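Local coordinates for protein C-type lectin domain family 4, member a4 (Mus musculus, PDB 3VYK) that binds the bisecting N-acetylglucosamine of N-glycans through a calcium-containing C-type lectin domain and probably serves as an inhibitory pattern-recognition receptor of dendritic cells, at residues 49-54 with 101-106. Numbering follows the deposited sequence.
With NAG (2-acetamido-2-deoxy-beta-D-glucopyranose), chain B.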
ATOM      1  N   ASP A  49     -10.821   0.199   3.214  1.00 12.81           N
ATOM      2  CA  ASP A  49     -11.924  -0.529   2.586  1.00 13.22           C
ATOM      3  C   ASP A  49     -12.196  -0.079   1.140  1.00 12.79           C
ATOM      4  O   ASP A  49     -12.560  -0.895   0.287  1.00 12.92           O
ATOM      5  CB  ASP A  49     -13.201  -0.400   3.425  1.00 13.97           C
ATOM      6  CG  ASP A  49     -13.157  -1.205   4.713  1.00 14.66           C
ATOM      7  OD1 ASP A  49     -12.294  -2.086   4.865  1.00 15.86           O
ATOM      8  OD2 ASP A  49     -13.999  -0.964   5.594  1.00 15.95           O
ATOM      9  N   PHE A  50     -12.014   1.211   0.864  1.00 12.61           N
ATOM     10  CA  PHE A  50     -12.096   1.697  -0.511  1.00 13.06           C
ATOM     11  C   PHE A  50     -11.032   1.005  -1.368  1.00 13.22           C
ATOM     12  O   PHE A  50     -11.322   0.509  -2.455  1.00 13.28           O
ATOM     13  CB  PHE A  50     -11.952   3.222  -0.606  1.00 13.34           C
ATOM     14  CG  PHE A  50     -11.807   3.707  -2.027  1.00 13.59           C
ATOM     15  CD1 PHE A  50     -10.544   3.932  -2.589  1.00 14.17           C
ATOM     16  CD2 PHE A  50     -12.940   3.888  -2.826  1.00 14.56           C
ATOM     17  CE1 PHE A  50     -10.423   4.347  -3.906  1.00 14.75           C
ATOM     18  CE2 PHE A  50     -12.818   4.301  -4.129  1.00 14.94           C
ATOM     19  CZ  PHE A  50     -11.563   4.521  -4.676  1.00 14.98           C
ATOM     20  N   ILE A  51      -9.800   0.983  -0.872  1.00 13.01           N
ATOM     21  CA  ILE A  51      -8.704   0.402  -1.637  1.00 13.73           C
ATOM     22  C   ILE A  51      -8.952  -1.082  -1.891  1.00 13.78           C
ATOM     23  O   ILE A  51      -8.879  -1.529  -3.046  1.00 14.72           O
ATOM     24  CB  ILE A  51      -7.347   0.641  -0.953  1.00 13.80           C
ATOM     25  CG1 ILE A  51      -6.977   2.128  -1.012  1.00 13.85           C
ATOM     26  CG2 ILE A  51      -6.256  -0.218  -1.597  1.00 14.60           C
ATOM     27  CD1 ILE A  51      -5.984   2.552   0.050  1.00 14.35           C
ATOM     28  N   THR A  52      -9.285  -1.841  -0.851  1.00 13.81           N
ATOM     29  CA  THR A  52      -9.438  -3.291  -1.048  1.00 14.18           C
ATOM     30  C   THR A  52     -10.605  -3.675  -1.963  1.00 15.11           C
ATOM     31  O   THR A  52     -10.548  -4.700  -2.634  1.00 15.53           O
ATOM     32  CB  THR A  52      -9.487  -4.080   0.274  1.00 14.31           C
ATOM     33  OG1 THR A  52     -10.669  -3.736   1.006  1.00 14.69           O
ATOM     34  CG2 THR A  52      -8.247  -3.807   1.103  1.00 13.83           C
ATOM     35  N   SER A  53     -11.641  -2.841  -2.010  1.00 15.65           N
ATOM     36  CA  SER A  53     -12.757  -3.074  -2.932  1.00 16.44           C
ATOM     37  C   SER A  53     -12.298  -3.120  -4.392  1.00 17.44           C
ATOM     38  O   SER A  53     -12.965  -3.725  -5.234  1.00 19.03           O
ATOM     39  CB  SER A  53     -13.845  -2.002  -2.744  1.00 17.06           C
ATOM     40  OG  SER A  53     -13.552  -0.825  -3.463  1.00 20.41           O
ATOM     41  N   ASN A  54     -11.166  -2.473  -4.668  1.00 17.49           N
ATOM     42  CA  ASN A  54     -10.607  -2.338  -6.010  1.00 18.36           C
ATOM     43  C   ASN A  54      -9.517  -3.360  -6.364  1.00 18.70           C
ATOM     44  O   ASN A  54      -8.928  -3.281  -7.444  1.00 20.47           O
ATOM     45  CB  ASN A  54     -10.063  -0.918  -6.185  1.00 19.88           C
ATOM     46  CG  ASN A  54     -11.163   0.106  -6.366  1.00 21.60           C
ATOM     47  OD1 ASN A  54     -11.559   0.798  -5.425  1.00 22.02           O
ATOM     48  ND2 ASN A  54     -11.670   0.203  -7.584  1.00 23.29           N
ATOM     49  N   VAL A 101       5.612  -3.449   3.128  1.00 12.19           N
ATOM     50  CA  VAL A 101       4.268  -3.902   3.498  1.00 12.15           C
ATOM     51  C   VAL A 101       3.387  -4.043   2.267  1.00 11.76           C
ATOM     52  O   VAL A 101       3.351  -3.144   1.402  1.00 12.32           O
ATOM     53  CB  VAL A 101       3.609  -2.909   4.484  1.00 11.71           C
ATOM     54  CG1 VAL A 101       2.207  -3.374   4.899  1.00 12.40           C
ATOM     55  CG2 VAL A 101       4.465  -2.698   5.723  1.00 12.43           C
ATOM     56  N   ILE A 102       2.675  -5.173   2.199  1.00 11.61           N
ATOM     57  CA  ILE A 102       1.629  -5.351   1.205  1.00 12.02           C
ATOM     58  C   ILE A 102       0.259  -5.509   1.843  1.00 12.19           C
ATOM     59  O   ILE A 102       0.133  -5.958   2.984  1.00 11.78           O
ATOM     60  CB  ILE A 102       1.862  -6.576   0.268  1.00 12.13           C
ATOM     61  CG1 ILE A 102       1.965  -7.893   1.055  1.00 12.80           C
ATOM     62  CG2 ILE A 102       3.052  -6.318  -0.646  1.00 13.34           C
ATOM     63  CD1 ILE A 102       2.017  -9.136   0.177  1.00 12.89           C
ATOM     64  N   ILE A 103      -0.753  -5.123   1.077  1.00 12.50           N
ATOM     65  CA  ILE A 103      -2.119  -5.571   1.302  1.00 13.23           C
ATOM     66  C   ILE A 103      -2.263  -6.900   0.561  1.00 13.46           C
ATOM     67  O   ILE A 103      -1.982  -6.990  -0.635  1.00 14.47           O
ATOM     68  CB  ILE A 103      -3.141  -4.553   0.750  1.00 13.72           C
ATOM     69  CG1 ILE A 103      -3.021  -3.223   1.492  1.00 14.05           C
ATOM     70  CG2 ILE A 103      -4.564  -5.099   0.853  1.00 14.18           C
ATOM     71  CD1 ILE A 103      -3.908  -2.127   0.934  1.00 14.01           C
ATOM     72  N   ASN A 104      -2.704  -7.925   1.273  1.00 13.53           N
ATOM     73  CA  ASN A 104      -3.081  -9.191   0.628  1.00 14.47           C
ATOM     74  C   ASN A 104      -4.302  -9.818   1.288  1.00 15.01           C
ATOM     75  O   ASN A 104      -4.756  -9.381   2.360  1.00 13.95           O
ATOM     76  CB  ASN A 104      -1.882 -10.171   0.505  1.00 14.78           C
ATOM     77  CG  ASN A 104      -1.377 -10.687   1.846  1.00 14.95           C
ATOM     78  OD1 ASN A 104      -1.865 -10.315   2.897  1.00 15.68           O
ATOM     79  ND2 ASN A 104      -0.364 -11.562   1.808  1.00 15.35           N
ATOM     80  N   HIS A 105      -4.851 -10.827   0.618  1.00 15.95           N
ATOM     81  CA  HIS A 105      -6.092 -11.437   1.048  1.00 18.12           C
ATOM     82  C   HIS A 105      -5.891 -12.828   1.575  1.00 19.12           C
ATOM     83  O   HIS A 105      -5.143 -13.616   0.996  1.00 19.68           O
ATOM     84  CB  HIS A 105      -7.072 -11.449  -0.108  1.00 18.84           C
ATOM     85  CG  HIS A 105      -8.466 -11.815   0.298  1.00 19.55           C
ATOM     86  ND1 HIS A 105      -8.932 -13.084   0.234  1.00 21.25           N
ATOM     87  CD2 HIS A 105      -9.500 -11.037   0.805  1.00 20.14           C
ATOM     88  CE1 HIS A 105     -10.205 -13.111   0.668  1.00 21.28           C
ATOM     89  NE2 HIS A 105     -10.553 -11.860   1.022  1.00 21.45           N
ATOM     90  N   LYS A 106      -6.550 -13.114   2.692  1.00 20.51           N
ATOM     91  CA  LYS A 106      -6.488 -14.423   3.349  1.00 22.68           C
ATOM     92  C   LYS A 106      -7.912 -14.858   3.677  1.00 24.71           C
ATOM     93  O   LYS A 106      -8.866 -14.154   3.349  1.00 25.77           O
ATOM     94  CB  LYS A 106      -5.603 -14.365   4.609  1.00 22.70           C
ATOM     95  CG  LYS A 106      -4.140 -14.083   4.303  1.00 22.02           C
ATOM     96  CD  LYS A 106      -3.271 -13.811   5.530  1.00 21.88           C
ATOM     97  CE  LYS A 106      -2.802 -15.092   6.200  1.00 22.81           C
ATOM     98  NZ  LYS A 106      -1.739 -14.759   7.180  1.00 21.06           N
TER
HETATM   99  C1  NAG B   3       4.082 -14.037   2.055  1.00 15.21           C
HETATM  100  C2  NAG B   3       2.641 -13.814   1.572  1.00 16.32           C
HETATM  101  C3  NAG B   3       2.561 -13.758   0.047  1.00 17.46           C
HETATM  102  C4  NAG B   3       3.619 -12.807  -0.516  1.00 17.41           C
HETATM  103  C5  NAG B   3       5.005 -13.096   0.072  1.00 16.36           C
HETATM  104  C6  NAG B   3       6.039 -12.050  -0.322  1.00 16.13           C
HETATM  105  C7  NAG B   3       1.039 -14.649   3.230  1.00 17.19           C
HETATM  106  C8  NAG B   3       0.317 -15.844   3.769  1.00 17.73           C
HETATM  107  N2  NAG B   3       1.829 -14.857   2.177  1.00 17.08           N
HETATM  108  O3  NAG B   3       1.276 -13.296  -0.327  1.00 19.66           O
HETATM  109  O4  NAG B   3       3.668 -12.908  -1.918  1.00 18.12           O
HETATM  110  O5  NAG B   3       4.936 -13.061   1.485  1.00 15.34           O
HETATM  111  O6  NAG B   3       6.645 -12.338  -1.564  1.00 17.15           O
HETATM  112  O7  NAG B   3       0.906 -13.537   3.761  1.00 17.24           O
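Ile103 meets helix 45-53 with two methyl groups, each set against a different residue. Its CD1 reaches CG2 of Ile51 at 3.9 Å, and its CG2 lies 3.9 Å from CG2 of Thr52. An extended chain (chi2 175°) carries CD1 outward from the strand, while the shorter CG2 branch stays close to the backbone. Both helix side chains cross Ile103 at about a right angle, and each contact is one methyl against one methyl. The nearest CA atoms, those of Thr52 and Ile103, stand 8.0 Å apart. In all, 100 Å² is buried.

At equal distance, the two contacts differ in burial: on the Ile51 side both residues are buried, with Val40 and Ile42 also against Ile51 and Ile63 against Ile103. Thr52 marks the looser margin. It is partly exposed and turns its methyl to the strand, whereas OG1, held between backbone N and carbonyl carbon (chi1 66°), makes a weak hydrogen bond to Gln48 O; Trp110 touches both Thr52 and Ile103. Farther toward solvent, Ser53 OG donates to Phe50 O (2.8 Å).

The bond from CA to CB of Asn104 is directed away from the helix, and its amide belongs to the glycan pocket. Its ND2 donates to O7 and O3 of the N-acetylglucosamine at 3.1 and 3.2 Å, both N-H...O angles being 150°, and OD1 is hydrogen-bonded elsewhere, which helps fix the amide's rotation. In this C-type lectin fold, strand 100-106 therefore presents two methyls to the helix through Ile103 and a polar amide to sugar: dispersion and burial join it to helix 45-53, while directional bonds read the acetamido sugar.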